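Local coordinates for signal recognition particle subunit SRP68 (Chaetomium thermophilum, PDB 4P3G), which forms part of the signal recognition particle, binds and remodels its RNA, and probably helps target secretory and membrane proteins to the endoplasmic reticulum, at residues Ala28-Gln33 with Arg82-Ala87; His86-Lys91 with Ser111-Gly116; Tyr145-Arg150 with Tyr167-Ile172; Leu39-Lys44 with Val73-Leu78. One frame throughout, in Å; residues are numbered along the deposited sequence.

Contact 1 (Ala28-Gln33 with Arg82-Ala87)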
loop_
_atom_site.group_PDB
_atom_site.type_symbol
_atom_site.label_atom_id
_atom_site.label_comp_id
_atom_site.label_asym_id
_atom_site.label_seq_id
_atom_site.Cartn_x
_atom_site.Cartn_y
_atom_site.Cartn_z
ATOM N N ALA A 28 -27.655 13.091 -21.556
ATOM C CA ALA A 28 -28.315 13.518 -22.770
ATOM C C ALA A 28 -28.709 14.979 -22.590
ATOM O O ALA A 28 -28.543 15.782 -23.501
ATOM C CB ALA A 28 -29.491 12.659 -23.064
ATOM N N THR A 29 -29.163 15.330 -21.388
ATOM C CA THR A 29 -29.558 16.705 -21.063
ATOM C C THR A 29 -28.400 17.678 -21.141
ATOM O O THR A 29 -28.511 18.753 -21.714
ATOM C CB THR A 29 -30.080 16.803 -19.614
ATOM O OG1 THR A 29 -31.117 15.842 -19.396
ATOM C CG2 THR A 29 -30.573 18.207 -19.298
ATOM N N TYR A 30 -27.273 17.254 -20.588
ATOM C CA TYR A 30 -26.066 18.059 -20.497
ATOM C C TYR A 30 -25.621 18.469 -21.871
ATOM O O TYR A 30 -25.394 19.645 -22.155
ATOM C CB TYR A 30 -24.957 17.225 -19.817
ATOM C CG TYR A 30 -23.664 17.963 -19.499
ATOM C CD1 TYR A 30 -23.669 19.283 -19.073
ATOM C CD2 TYR A 30 -22.445 17.319 -19.589
ATOM C CE1 TYR A 30 -22.499 19.938 -18.769
ATOM C CE2 TYR A 30 -21.274 17.967 -19.295
ATOM C CZ TYR A 30 -21.306 19.279 -18.882
ATOM O OH TYR A 30 -20.129 19.920 -18.582
ATOM N N ARG A 31 -25.555 17.465 -22.724
ATOM C CA ARG A 31 -25.096 17.607 -24.081
ATOM C C ARG A 31 -25.905 18.649 -24.850
ATOM O O ARG A 31 -25.347 19.449 -25.612
ATOM C CB ARG A 31 -25.175 16.243 -24.730
ATOM C CG ARG A 31 -24.657 16.179 -26.102
ATOM C CD ARG A 31 -24.865 14.781 -26.553
ATOM N NE ARG A 31 -24.616 14.617 -27.968
ATOM C CZ ARG A 31 -25.040 13.568 -28.643
ATOM N NH1 ARG A 31 -25.735 12.634 -28.004
ATOM N NH2 ARG A 31 -24.789 13.465 -29.942
ATOM N N THR A 32 -27.223 18.641 -24.638
ATOM C CA THR A 32 -28.088 19.641 -25.237
ATOM C C THR A 32 -27.704 20.993 -24.657
ATOM O O THR A 32 -27.407 21.929 -25.395
ATOM C CB THR A 32 -29.603 19.371 -24.958
ATOM O OG1 THR A 32 -30.053 18.228 -25.695
ATOM C CG2 THR A 32 -30.439 20.557 -25.361
ATOM N N GLN A 33 -27.671 21.074 -23.329
ATOM C CA GLN A 33 -27.388 22.327 -22.645
ATOM C C GLN A 33 -26.075 22.907 -23.117
ATOM O O GLN A 33 -25.990 24.076 -23.439
ATOM C CB GLN A 33 -27.332 22.113 -21.133
ATOM C CG GLN A 33 -28.656 21.696 -20.504
ATOM C CD GLN A 33 -28.613 21.677 -18.984
ATOM O OE1 GLN A 33 -27.556 21.883 -18.380
ATOM N NE2 GLN A 33 -29.760 21.425 -18.361
ATOM N N ARG A 82 -18.560 18.924 -24.089
ATOM C CA ARG A 82 -19.592 18.360 -24.951
ATOM C C ARG A 82 -19.203 16.941 -25.419
ATOM O O ARG A 82 -20.010 16.019 -25.371
ATOM C CB ARG A 82 -19.873 19.288 -26.142
ATOM C CG ARG A 82 -21.148 18.932 -26.906
ATOM C CD ARG A 82 -21.460 19.939 -27.995
ATOM N NE ARG A 82 -20.524 19.785 -29.100
ATOM C CZ ARG A 82 -20.643 20.381 -30.279
ATOM N NH1 ARG A 82 -21.653 21.212 -30.511
ATOM N NH2 ARG A 82 -19.728 20.168 -31.217
ATOM N N ALA A 83 -17.945 16.747 -25.787
ATOM C CA ALA A 83 -17.462 15.423 -26.188
ATOM C C ALA A 83 -17.579 14.437 -25.035
ATOM O O ALA A 83 -17.843 13.257 -25.239
ATOM C CB ALA A 83 -16.021 15.499 -26.664
ATOM N N TRP A 84 -17.318 14.932 -23.831
ATOM C CA TRP A 84 -17.416 14.138 -22.632
ATOM C C TRP A 84 -18.860 13.672 -22.445
ATOM O O TRP A 84 -19.126 12.503 -22.107
ATOM C CB TRP A 84 -16.973 14.964 -21.431
ATOM C CG TRP A 84 -16.970 14.197 -20.155
ATOM C CD1 TRP A 84 -15.988 13.354 -19.716
ATOM C CD2 TRP A 84 -18.004 14.170 -19.159
ATOM N NE1 TRP A 84 -16.350 12.808 -18.507
ATOM C CE2 TRP A 84 -17.576 13.301 -18.140
ATOM C CE3 TRP A 84 -19.249 14.793 -19.037
ATOM C CZ2 TRP A 84 -18.348 13.032 -17.017
ATOM C CZ3 TRP A 84 -20.020 14.538 -17.903
ATOM C CH2 TRP A 84 -19.565 13.665 -16.914
ATOM N N ALA A 85 -19.792 14.599 -22.663
ATOM C CA ALA A 85 -21.216 14.335 -22.480
ATOM C C ALA A 85 -21.671 13.253 -23.455
ATOM O O ALA A 85 -22.379 12.300 -23.103
ATOM C CB ALA A 85 -22.002 15.606 -22.714
ATOM N N HIS A 86 -21.225 13.401 -24.691
ATOM C CA HIS A 86 -21.593 12.476 -25.738
ATOM C C HIS A 86 -21.068 11.087 -25.363
ATOM O O HIS A 86 -21.774 10.083 -25.487
ATOM C CB HIS A 86 -21.066 12.984 -27.086
ATOM C CG HIS A 86 -21.550 12.202 -28.261
ATOM N ND1 HIS A 86 -22.531 11.238 -28.170
ATOM C CD2 HIS A 86 -21.161 12.218 -29.561
ATOM C CE1 HIS A 86 -22.719 10.688 -29.356
ATOM N NE2 HIS A 86 -21.897 11.266 -30.217
ATOM N N ALA A 87 -19.829 11.036 -24.891
ATOM C CA ALA A 87 -19.229 9.775 -24.488
ATOM C C ALA A 87 -19.981 9.177 -23.300
ATOM O O ALA A 87 -20.252 7.976 -23.284
ATOM C CB ALA A 87 -17.782 9.959 -24.161
#
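In the all-helical, TPR-like RNA-binding domain of SRP68, Arg31 and Tyr30 of helix 27-44 pack against His86, Ala85 and Trp84 of helix 71-93. The two helix segments run nearly antiparallel, at 154°. Ala85 sits at their meeting point. Its CB lies 3.6 Å from Tyr30 CD2 and 3.8 Å from Arg31 CB. On one flank Arg31 extends beside His86, both side chains pointing the same way. Its guanidinium lies flat on the imidazole, with planes 15° apart and centres 3.7 Å apart. Arg31 NH2 stands over the middle of the ring. Arg31 NH1 and His86 ND1 are close, but the angle is too poor for a hydrogen bond. On the other flank Tyr30 and Trp84 cross at about a right angle. Trp84 CE3 meets the edge of the Tyr30 ring, 3.8 Å from Tyr30 CE2. Tyr30 OH is hydrogen-bonded to Glu81, one turn before Ala85. Helix 10-21 also touches Tyr30, while helix 103-128 packs against Trp84, His86 and Ala87.

Contact 2 (His86-Lys91 with Ser111-Gly116)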
loop_
_atom_site.group_PDB
_atom_site.type_symbol
_atom_site.label_atom_id
_atom_site.label_comp_id
_atom_site.label_asym_id
_atom_site.label_seq_id
_atom_site.Cartn_x
_atom_site.Cartn_y
_atom_site.Cartn_z
ATOM N N HIS A 86 -21.225 13.401 -24.691
ATOM C CA HIS A 86 -21.593 12.476 -25.738
ATOM C C HIS A 86 -21.068 11.087 -25.363
ATOM O O HIS A 86 -21.774 10.083 -25.487
ATOM C CB HIS A 86 -21.066 12.984 -27.086
ATOM C CG HIS A 86 -21.550 12.202 -28.261
ATOM N ND1 HIS A 86 -22.531 11.238 -28.170
ATOM C CD2 HIS A 86 -21.161 12.218 -29.561
ATOM C CE1 HIS A 86 -22.719 10.688 -29.356
ATOM N NE2 HIS A 86 -21.897 11.266 -30.217
ATOM N N ALA A 87 -19.829 11.036 -24.891
ATOM C CA ALA A 87 -19.229 9.775 -24.488
ATOM C C ALA A 87 -19.981 9.177 -23.300
ATOM O O ALA A 87 -20.252 7.976 -23.284
ATOM C CB ALA A 87 -17.782 9.959 -24.161
HETATM N N MSE A 88 -20.352 10.010 -22.328
HETATM C CA MSE A 88 -21.026 9.506 -21.130
HETATM C C MSE A 88 -22.440 9.058 -21.409
HETATM O O MSE A 88 -22.954 8.159 -20.743
HETATM C CB MSE A 88 -21.052 10.550 -20.017
HETATM C CG MSE A 88 -19.713 10.792 -19.328
HETATM SE SE MSE A 88 -18.823 9.217 -18.605
HETATM C CE MSE A 88 -17.608 8.757 -20.074
ATOM N N ALA A 89 -23.069 9.703 -22.390
ATOM C CA ALA A 89 -24.426 9.363 -22.794
ATOM C C ALA A 89 -24.517 7.997 -23.471
ATOM O O ALA A 89 -25.440 7.232 -23.192
ATOM C CB ALA A 89 -24.979 10.433 -23.703
HETATM N N MSE A 90 -23.580 7.684 -24.361
HETATM C CA MSE A 90 -23.584 6.367 -25.001
HETATM C C MSE A 90 -23.303 5.277 -23.981
HETATM O O MSE A 90 -23.953 4.232 -23.959
HETATM C CB MSE A 90 -22.561 6.298 -26.124
HETATM C CG MSE A 90 -22.735 7.401 -27.124
HETATM SE SE MSE A 90 -21.429 7.324 -28.545
HETATM C CE MSE A 90 -22.015 5.701 -29.411
ATOM N N LYS A 91 -22.321 5.540 -23.134
ATOM C CA LYS A 91 -21.961 4.621 -22.065
ATOM C C LYS A 91 -23.183 4.347 -21.186
ATOM O O LYS A 91 -23.407 3.226 -20.742
ATOM C CB LYS A 91 -20.808 5.223 -21.258
ATOM C CG LYS A 91 -20.170 4.339 -20.212
ATOM C CD LYS A 91 -19.057 5.093 -19.508
ATOM C CE LYS A 91 -18.718 4.436 -18.181
ATOM N NZ LYS A 91 -17.562 3.453 -18.223
ATOM N N SER A 111 -13.181 7.812 -28.833
ATOM C CA SER A 111 -12.927 8.947 -29.754
ATOM C C SER A 111 -13.323 10.289 -29.184
ATOM O O SER A 111 -12.640 11.287 -29.394
ATOM C CB SER A 111 -13.701 8.793 -31.051
ATOM O OG SER A 111 -13.220 7.736 -31.826
ATOM N N ARG A 112 -14.465 10.299 -28.506
ATOM C CA ARG A 112 -15.033 11.495 -27.929
ATOM C C ARG A 112 -14.157 11.976 -26.821
ATOM O O ARG A 112 -13.732 13.130 -26.798
ATOM C CB ARG A 112 -16.445 11.239 -27.388
ATOM C CG ARG A 112 -17.597 11.594 -28.325
ATOM C CD ARG A 112 -17.259 11.304 -29.771
ATOM N NE ARG A 112 -16.800 12.503 -30.470
ATOM C CZ ARG A 112 -16.125 12.474 -31.612
ATOM N NH1 ARG A 112 -15.823 11.305 -32.180
ATOM N NH2 ARG A 112 -15.743 13.614 -32.178
ATOM N N LEU A 113 -13.875 11.067 -25.903
ATOM C CA LEU A 113 -13.014 11.367 -24.773
ATOM C C LEU A 113 -11.611 11.789 -25.194
ATOM O O LEU A 113 -11.050 12.722 -24.631
ATOM C CB LEU A 113 -12.941 10.150 -23.878
ATOM C CG LEU A 113 -14.228 9.801 -23.155
ATOM C CD1 LEU A 113 -13.965 8.522 -22.418
ATOM C CD2 LEU A 113 -14.587 10.898 -22.192
ATOM N N GLU A 114 -11.048 11.107 -26.185
ATOM C CA GLU A 114 -9.701 11.437 -26.626
ATOM C C GLU A 114 -9.710 12.841 -27.245
ATOM O O GLU A 114 -8.757 13.606 -27.102
ATOM C CB GLU A 114 -9.160 10.387 -27.609
ATOM C CG GLU A 114 -8.965 8.992 -27.032
ATOM C CD GLU A 114 -8.370 7.999 -28.053
ATOM O OE1 GLU A 114 -8.475 8.242 -29.274
ATOM O OE2 GLU A 114 -7.819 6.947 -27.645
ATOM N N LYS A 115 -10.800 13.179 -27.924
ATOM C CA LYS A 115 -10.963 14.519 -28.472
ATOM C C LYS A 115 -11.079 15.560 -27.361
ATOM O O LYS A 115 -10.448 16.611 -27.404
ATOM C CB LYS A 115 -12.203 14.591 -29.341
ATOM C CG LYS A 115 -12.370 15.968 -29.947
ATOM C CD LYS A 115 -13.705 16.130 -30.578
ATOM C CE LYS A 115 -13.834 17.498 -31.180
ATOM N NZ LYS A 115 -15.189 17.615 -31.741
ATOM N N GLY A 116 -11.885 15.262 -26.354
ATOM C CA GLY A 116 -12.014 16.158 -25.225
ATOM C C GLY A 116 -10.673 16.342 -24.517
ATOM O O GLY A 116 -10.340 17.460 -24.093
#
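Ala87 of helix 71-93 meets Arg112 and Leu113 of helix 103-128. The two helices follow each other in the chain and form an antiparallel hairpin of the TPR-like domain. The segment directions differ by 157°, and the axes come within 9.3 Å. The close part of the contact is centred on the buried Ala87. Its CB touches Arg112 CB at 3.7 Å and Leu113 CG at the same distance. The short side chain lets both neighbours approach from the opposing helix. Leu113 is buried as well, and it reaches on to Ala153 and Glu156 of helix 136-156. Beyond it the packing is looser. Met88 CE, the methyl of this selenomethionine, comes only within 4.3 Å of Leu113 CD2.

The other flank is partly open to solvent. Here the chain of Arg112, bent at chi2 and chi3, crosses His86 obliquely. Its methylenes CG and CD make this contact, and the ring and guanidinium planes are 44° apart, so there is no flat stack. Arg112 NE stays 5.3 Å from His86 NE2. His108, from the same helix as Arg112, meets the His86 ring nearly perpendicularly. The nearest approach of Arg112 to the imidazole is CG to His86 CD2, at 3.8 Å.

Contact 3 (Tyr145-Arg150 with Tyr167-Ile172). With PO4 (phosphate ion), chain E.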
loop_
_atom_site.group_PDB
_atom_site.type_symbol
_atom_site.label_atom_id
_atom_site.label_comp_id
_atom_site.label_asym_id
_atom_site.label_seq_id
_atom_site.Cartn_x
_atom_site.Cartn_y
_atom_site.Cartn_z
ATOM N N TYR A 145 -7.343 19.058 -14.899
ATOM C CA TYR A 145 -8.511 18.807 -15.735
ATOM C C TYR A 145 -8.121 18.049 -17.004
ATOM O O TYR A 145 -8.830 17.131 -17.438
ATOM C CB TYR A 145 -9.197 20.114 -16.113
ATOM C CG TYR A 145 -10.384 19.948 -17.036
ATOM C CD1 TYR A 145 -11.517 19.232 -16.643
ATOM C CD2 TYR A 145 -10.360 20.488 -18.314
ATOM C CE1 TYR A 145 -12.593 19.083 -17.498
ATOM C CE2 TYR A 145 -11.424 20.344 -19.171
ATOM C CZ TYR A 145 -12.539 19.644 -18.766
ATOM O OH TYR A 145 -13.592 19.515 -19.642
ATOM N N ALA A 146 -7.008 18.440 -17.612
ATOM C CA ALA A 146 -6.554 17.740 -18.797
ATOM C C ALA A 146 -6.170 16.301 -18.434
ATOM O O ALA A 146 -6.310 15.377 -19.241
ATOM C CB ALA A 146 -5.414 18.474 -19.441
ATOM N N ALA A 147 -5.635 16.112 -17.228
ATOM C CA ALA A 147 -5.198 14.786 -16.821
ATOM C C ALA A 147 -6.408 13.946 -16.551
ATOM O O ALA A 147 -6.418 12.757 -16.839
ATOM C CB ALA A 147 -4.312 14.863 -15.595
ATOM N N LEU A 148 -7.453 14.609 -16.071
ATOM C CA LEU A 148 -8.714 13.976 -15.714
ATOM C C LEU A 148 -9.405 13.409 -16.955
ATOM O O LEU A 148 -9.902 12.265 -16.961
ATOM C CB LEU A 148 -9.634 14.999 -15.050
ATOM C CG LEU A 148 -11.029 14.548 -14.595
ATOM C CD1 LEU A 148 -10.901 13.744 -13.318
ATOM C CD2 LEU A 148 -12.050 15.706 -14.432
ATOM N N LEU A 149 -9.476 14.224 -17.999
ATOM C CA LEU A 149 -10.134 13.768 -19.204
ATOM C C LEU A 149 -9.285 12.682 -19.854
ATOM O O LEU A 149 -9.818 11.697 -20.358
ATOM C CB LEU A 149 -10.380 14.922 -20.182
ATOM C CG LEU A 149 -11.469 15.905 -19.784
ATOM C CD1 LEU A 149 -11.851 16.796 -20.958
ATOM C CD2 LEU A 149 -12.655 15.188 -19.210
ATOM N N ARG A 150 -7.963 12.864 -19.851
ATOM C CA ARG A 150 -7.084 11.885 -20.484
ATOM C C ARG A 150 -7.181 10.556 -19.728
ATOM O O ARG A 150 -7.081 9.482 -20.320
ATOM C CB ARG A 150 -5.650 12.387 -20.544
ATOM C CG ARG A 150 -4.660 11.372 -21.077
ATOM C CD ARG A 150 -4.986 10.982 -22.459
ATOM N NE ARG A 150 -4.870 12.116 -23.367
ATOM C CZ ARG A 150 -5.244 12.077 -24.645
ATOM N NH1 ARG A 150 -5.746 10.951 -25.143
ATOM N NH2 ARG A 150 -5.110 13.150 -25.424
ATOM N N TYR A 167 -4.335 9.683 -14.149
ATOM C CA TYR A 167 -5.089 9.909 -12.929
ATOM C C TYR A 167 -4.187 10.254 -11.752
ATOM O O TYR A 167 -4.581 11.010 -10.848
ATOM C CB TYR A 167 -5.930 8.673 -12.615
ATOM C CG TYR A 167 -7.258 8.613 -13.315
ATOM C CD1 TYR A 167 -8.116 9.702 -13.315
ATOM C CD2 TYR A 167 -7.645 7.474 -14.002
ATOM C CE1 TYR A 167 -9.338 9.652 -13.943
ATOM C CE2 TYR A 167 -8.876 7.409 -14.652
ATOM C CZ TYR A 167 -9.720 8.502 -14.618
ATOM O OH TYR A 167 -10.943 8.446 -15.270
ATOM N N ALA A 168 -2.974 9.703 -11.762
ATOM C CA ALA A 168 -2.029 10.006 -10.704
ATOM C C ALA A 168 -1.692 11.486 -10.773
ATOM O O ALA A 168 -1.724 12.170 -9.742
ATOM C CB ALA A 168 -0.779 9.156 -10.825
ATOM N N ILE A 169 -1.426 11.996 -11.983
ATOM C CA ILE A 169 -1.112 13.411 -12.110
ATOM C C ILE A 169 -2.273 14.251 -11.543
ATOM O O ILE A 169 -2.058 15.101 -10.685
ATOM C CB ILE A 169 -0.882 13.871 -13.558
ATOM C CG1 ILE A 169 0.226 13.099 -14.267
ATOM C CG2 ILE A 169 -0.706 15.373 -13.616
ATOM C CD1 ILE A 169 1.490 13.212 -13.619
ATOM N N CYS A 170 -3.509 14.016 -11.987
ATOM C CA CYS A 170 -4.566 14.922 -11.539
ATOM C C CYS A 170 -4.934 14.768 -10.066
ATOM O O CYS A 170 -5.278 15.747 -9.395
ATOM C CB CYS A 170 -5.836 14.865 -12.404
ATOM S SG CYS A 170 -6.909 13.475 -12.206
ATOM N N ARG A 171 -4.852 13.553 -9.557
ATOM C CA ARG A 171 -5.124 13.350 -8.155
ATOM C C ARG A 171 -4.137 14.108 -7.269
ATOM O O ARG A 171 -4.520 14.725 -6.260
ATOM C CB ARG A 171 -5.050 11.874 -7.802
ATOM C CG ARG A 171 -5.171 11.653 -6.312
ATOM C CD ARG A 171 -5.406 10.231 -6.047
ATOM N NE ARG A 171 -6.131 10.044 -4.810
ATOM C CZ ARG A 171 -5.551 9.758 -3.654
ATOM N NH1 ARG A 171 -4.231 9.666 -3.587
ATOM N NH2 ARG A 171 -6.292 9.583 -2.576
ATOM N N ILE A 172 -2.865 14.079 -7.663
ATOM C CA ILE A 172 -1.844 14.739 -6.864
ATOM C C ILE A 172 -2.114 16.236 -6.837
ATOM O O ILE A 172 -2.195 16.835 -5.770
ATOM C CB ILE A 172 -0.447 14.419 -7.407
ATOM C CG1 ILE A 172 -0.111 12.950 -7.100
ATOM C CG2 ILE A 172 0.554 15.328 -6.788
ATOM C CD1 ILE A 172 1.094 12.433 -7.833
HETATM P P PO4 E . -4.944 11.389 -28.610
HETATM O O1 PO4 E . -6.375 11.613 -28.191
HETATM O O2 PO4 E . -4.019 12.171 -27.700
HETATM O O3 PO4 E . -4.742 11.847 -30.036
HETATM O O4 PO4 E . -4.626 9.912 -28.543
#
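Apolar packing joins Ala147 and Leu148 to Tyr167, Ile169 and Cys170. Ala147 CB points at the opposing helix and lies 3.5 Å from Cys170 CB. Ile169 CB touches the same methyl at 4.1 Å, although the end of the isoleucine leads away. Leu148 CB points away from the partner helix, yet its CD1 comes within 4.2 Å of Cys170 SG. That sulfur lies between the backbone N and the carbonyl carbon (chi1 76°), beside Leu148 CA. The Tyr167 ring adds a looser contact, with CE1 4.0 Å from the backbone Leu148 O and a little farther from the leucine side chain.

These residues hold together helices 136-156 and 160-181, which are consecutive in the chain and form an antiparallel helical hairpin of the TPR-like domain. The segment axes approach to 7.8 Å at 144°. Helix 186-205 packs on Tyr167 and Cys170. Ile169 also touches Ile172 of a second subunit.

A polar site lies away from this interface, at Arg150. A salt bridge from its NE to Glu121 helps to fix the group. The guanidinium also holds a phosphate ion, which probably came from the crystallisation liquor. Arg150 NH1 donates to phosphate O1 at 3.2 Å, and O1 lies at the edge of the guanidinium, in its plane. NH2 makes weak bonds to phosphate O2 and O1.

Contact 4 (Leu39-Lys44 with Val73-Leu78)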
loop_
_atom_site.group_PDB
_atom_site.type_symbol
_atom_site.label_atom_id
_atom_site.label_comp_id
_atom_site.label_asym_id
_atom_site.label_seq_id
_atom_site.Cartn_x
_atom_site.Cartn_y
_atom_site.Cartn_z
ATOM N N LEU A 39 -23.005 27.596 -28.610
ATOM C CA LEU A 39 -23.512 28.431 -29.683
ATOM C C LEU A 39 -23.486 29.907 -29.293
ATOM O O LEU A 39 -22.946 30.741 -30.021
ATOM C CB LEU A 39 -24.937 27.995 -30.029
ATOM C CG LEU A 39 -25.720 28.741 -31.098
ATOM C CD1 LEU A 39 -25.046 28.629 -32.444
ATOM C CD2 LEU A 39 -27.102 28.157 -31.142
ATOM N N ASN A 40 -24.052 30.224 -28.136
ATOM C CA ASN A 40 -24.039 31.591 -27.652
ATOM C C ASN A 40 -22.609 32.070 -27.492
ATOM O O ASN A 40 -22.306 33.230 -27.756
ATOM C CB ASN A 40 -24.795 31.704 -26.330
ATOM C CG ASN A 40 -26.279 31.395 -26.479
ATOM O OD1 ASN A 40 -26.903 31.734 -27.496
ATOM N ND2 ASN A 40 -26.851 30.742 -25.470
ATOM N N CYS A 41 -21.720 31.164 -27.094
ATOM C CA CYS A 41 -20.342 31.553 -26.850
ATOM C C CYS A 41 -19.660 32.001 -28.139
ATOM O O CYS A 41 -18.994 33.042 -28.166
ATOM C CB CYS A 41 -19.556 30.405 -26.210
ATOM S SG CYS A 41 -17.900 30.883 -25.629
ATOM N N ARG A 42 -19.854 31.240 -29.210
ATOM C CA ARG A 42 -19.216 31.565 -30.478
ATOM C C ARG A 42 -19.681 32.924 -31.001
ATOM O O ARG A 42 -18.887 33.694 -31.549
ATOM C CB ARG A 42 -19.475 30.459 -31.503
ATOM C CG ARG A 42 -18.615 29.248 -31.274
ATOM C CD ARG A 42 -19.096 28.026 -32.013
ATOM N NE ARG A 42 -18.212 26.886 -31.744
ATOM C CZ ARG A 42 -18.498 25.611 -32.004
ATOM N NH1 ARG A 42 -19.671 25.271 -32.516
ATOM N NH2 ARG A 42 -17.613 24.666 -31.723
ATOM N N LYS A 43 -20.960 33.231 -30.823
ATOM C CA LYS A 43 -21.479 34.514 -31.270
ATOM C C LYS A 43 -20.816 35.669 -30.518
ATOM O O LYS A 43 -20.488 36.689 -31.119
ATOM C CB LYS A 43 -22.996 34.566 -31.137
ATOM C CG LYS A 43 -23.696 33.674 -32.145
ATOM C CD LYS A 43 -25.195 33.647 -31.925
ATOM C CE LYS A 43 -25.882 32.645 -32.846
ATOM N NZ LYS A 43 -27.370 32.649 -32.665
ATOM N N LYS A 44 -20.615 35.518 -29.211
ATOM C CA LYS A 44 -19.982 36.569 -28.415
ATOM C C LYS A 44 -18.583 36.893 -28.916
ATOM O O LYS A 44 -18.140 38.038 -28.853
ATOM C CB LYS A 44 -19.886 36.162 -26.947
ATOM C CG LYS A 44 -21.192 36.189 -26.200
ATOM C CD LYS A 44 -20.958 36.423 -24.719
ATOM C CE LYS A 44 -22.259 36.321 -23.957
ATOM N NZ LYS A 44 -22.867 34.975 -24.190
ATOM N N VAL A 73 -11.364 30.811 -23.307
ATOM C CA VAL A 73 -11.273 29.667 -22.405
ATOM C C VAL A 73 -12.640 29.012 -22.282
ATOM O O VAL A 73 -12.751 27.804 -22.401
ATOM C CB VAL A 73 -10.747 30.056 -20.996
ATOM C CG1 VAL A 73 -10.890 28.901 -20.009
ATOM C CG2 VAL A 73 -9.296 30.528 -21.078
ATOM N N ARG A 74 -13.694 29.791 -22.097
ATOM C CA ARG A 74 -15.008 29.179 -21.967
ATOM C C ARG A 74 -15.370 28.353 -23.203
ATOM O O ARG A 74 -15.927 27.258 -23.089
ATOM C CB ARG A 74 -16.075 30.231 -21.727
ATOM C CG ARG A 74 -17.420 29.639 -21.414
ATOM C CD ARG A 74 -18.322 30.658 -20.734
ATOM N NE ARG A 74 -19.512 29.998 -20.216
ATOM C CZ ARG A 74 -20.712 30.071 -20.778
ATOM N NH1 ARG A 74 -20.890 30.813 -21.867
ATOM N NH2 ARG A 74 -21.726 29.404 -20.237
ATOM N N LEU A 75 -14.988 28.840 -24.373
ATOM C CA LEU A 75 -15.234 28.116 -25.606
ATOM C C LEU A 75 -14.602 26.723 -25.550
ATOM O O LEU A 75 -15.216 25.741 -25.964
ATOM C CB LEU A 75 -14.659 28.889 -26.787
ATOM C CG LEU A 75 -14.992 28.301 -28.157
ATOM C CD1 LEU A 75 -16.478 28.444 -28.405
ATOM C CD2 LEU A 75 -14.199 28.991 -29.250
ATOM N N GLN A 76 -13.375 26.645 -25.050
ATOM C CA GLN A 76 -12.653 25.384 -24.994
ATOM C C GLN A 76 -13.259 24.388 -24.009
ATOM O O GLN A 76 -13.302 23.192 -24.274
ATOM C CB GLN A 76 -11.200 25.636 -24.637
ATOM C CG GLN A 76 -10.492 26.493 -25.656
ATOM C CD GLN A 76 -10.543 25.899 -27.046
ATOM O OE1 GLN A 76 -11.363 26.300 -27.871
ATOM N NE2 GLN A 76 -9.656 24.940 -27.317
ATOM N N LEU A 77 -13.710 24.879 -22.867
ATOM C CA LEU A 77 -14.315 24.019 -21.866
ATOM C C LEU A 77 -15.604 23.394 -22.419
ATOM O O LEU A 77 -15.796 22.172 -22.378
ATOM C CB LEU A 77 -14.610 24.841 -20.619
ATOM C CG LEU A 77 -13.290 25.231 -19.946
ATOM C CD1 LEU A 77 -13.505 25.900 -18.593
ATOM C CD2 LEU A 77 -12.341 24.039 -19.847
ATOM N N LEU A 78 -16.462 24.238 -22.979
ATOM C CA LEU A 78 -17.741 23.788 -23.522
ATOM C C LEU A 78 -17.474 22.770 -24.620
ATOM O O LEU A 78 -18.194 21.775 -24.765
ATOM C CB LEU A 78 -18.549 24.964 -24.073
ATOM C CG LEU A 78 -18.960 25.952 -22.974
ATOM C CD1 LEU A 78 -19.689 27.198 -23.511
ATOM C CD2 LEU A 78 -19.770 25.257 -21.893
#
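Cys41 and Leu75 mark the closest backbone approach of segments 39-44 and 73-78, with CA atoms 6.3 Å apart, axes 9.7 Å apart and directions 155° apart. Cys41 is buried and points at the opposite helix. Its SG, anti to the backbone N (chi1 -171°), reaches the helix backbone 3.8 Å from Leu75 N. It also touches the leucine side chain, at 4.0 Å from Leu75 CD1. One turn along helix 71-93, Leu78 CD1 packs 4.2 Å from Cys41 CB.

This is the far end of the antiparallel helix pair of the TPR-like domain, where helix 27-44 finishes and helix 71-93 is just beginning. Leu75 and Leu78 also pack on Leu38 of helix 27-44, so the hydrophobic seam continues along the pair. Helix 10-21 adds Phe13 against Leu78 and Arg74.

Arginines flank the seam. Arg42 crosses Leu75 at about a right angle, and its aliphatic CG meets Leu75 CD1 at 3.7 Å. The chain is extended from CG to NE, and NE also lies near Leu75 CD1. Within helix 71-93, Leu78 CD1 lies over the centre of one face of the Arg74 guanidinium, 4.1 Å above its plane. Lys44 NZ and Arg74 NH1, both probably positive, stay 5.2 Å apart without touching.

Overall arrangement
Helix 71-93 links three of the four contacts. Contacts 1 and 4 join it to helix 27-44 at two places, with centres about 15 Å apart. Along the chain, both segments of contact 4 lie between those of contact 1. Contact 2 begins where contact 1 ends and joins helix 71-93 to helix 103-128. The two share His86 and Ala87, and their centres are about 9 Å apart. Contact 3 follows, between helices 136-156 and 160-181. Its centre is about 17 Å from that of contact 2 and about 23 Å from that of contact 4. Leu149 touches Trp84 and Gly116, and Tyr145 touches Leu77. All four contacts pair antiparallel helices within the RNA-binding domain of SRP68, tied together by these touches.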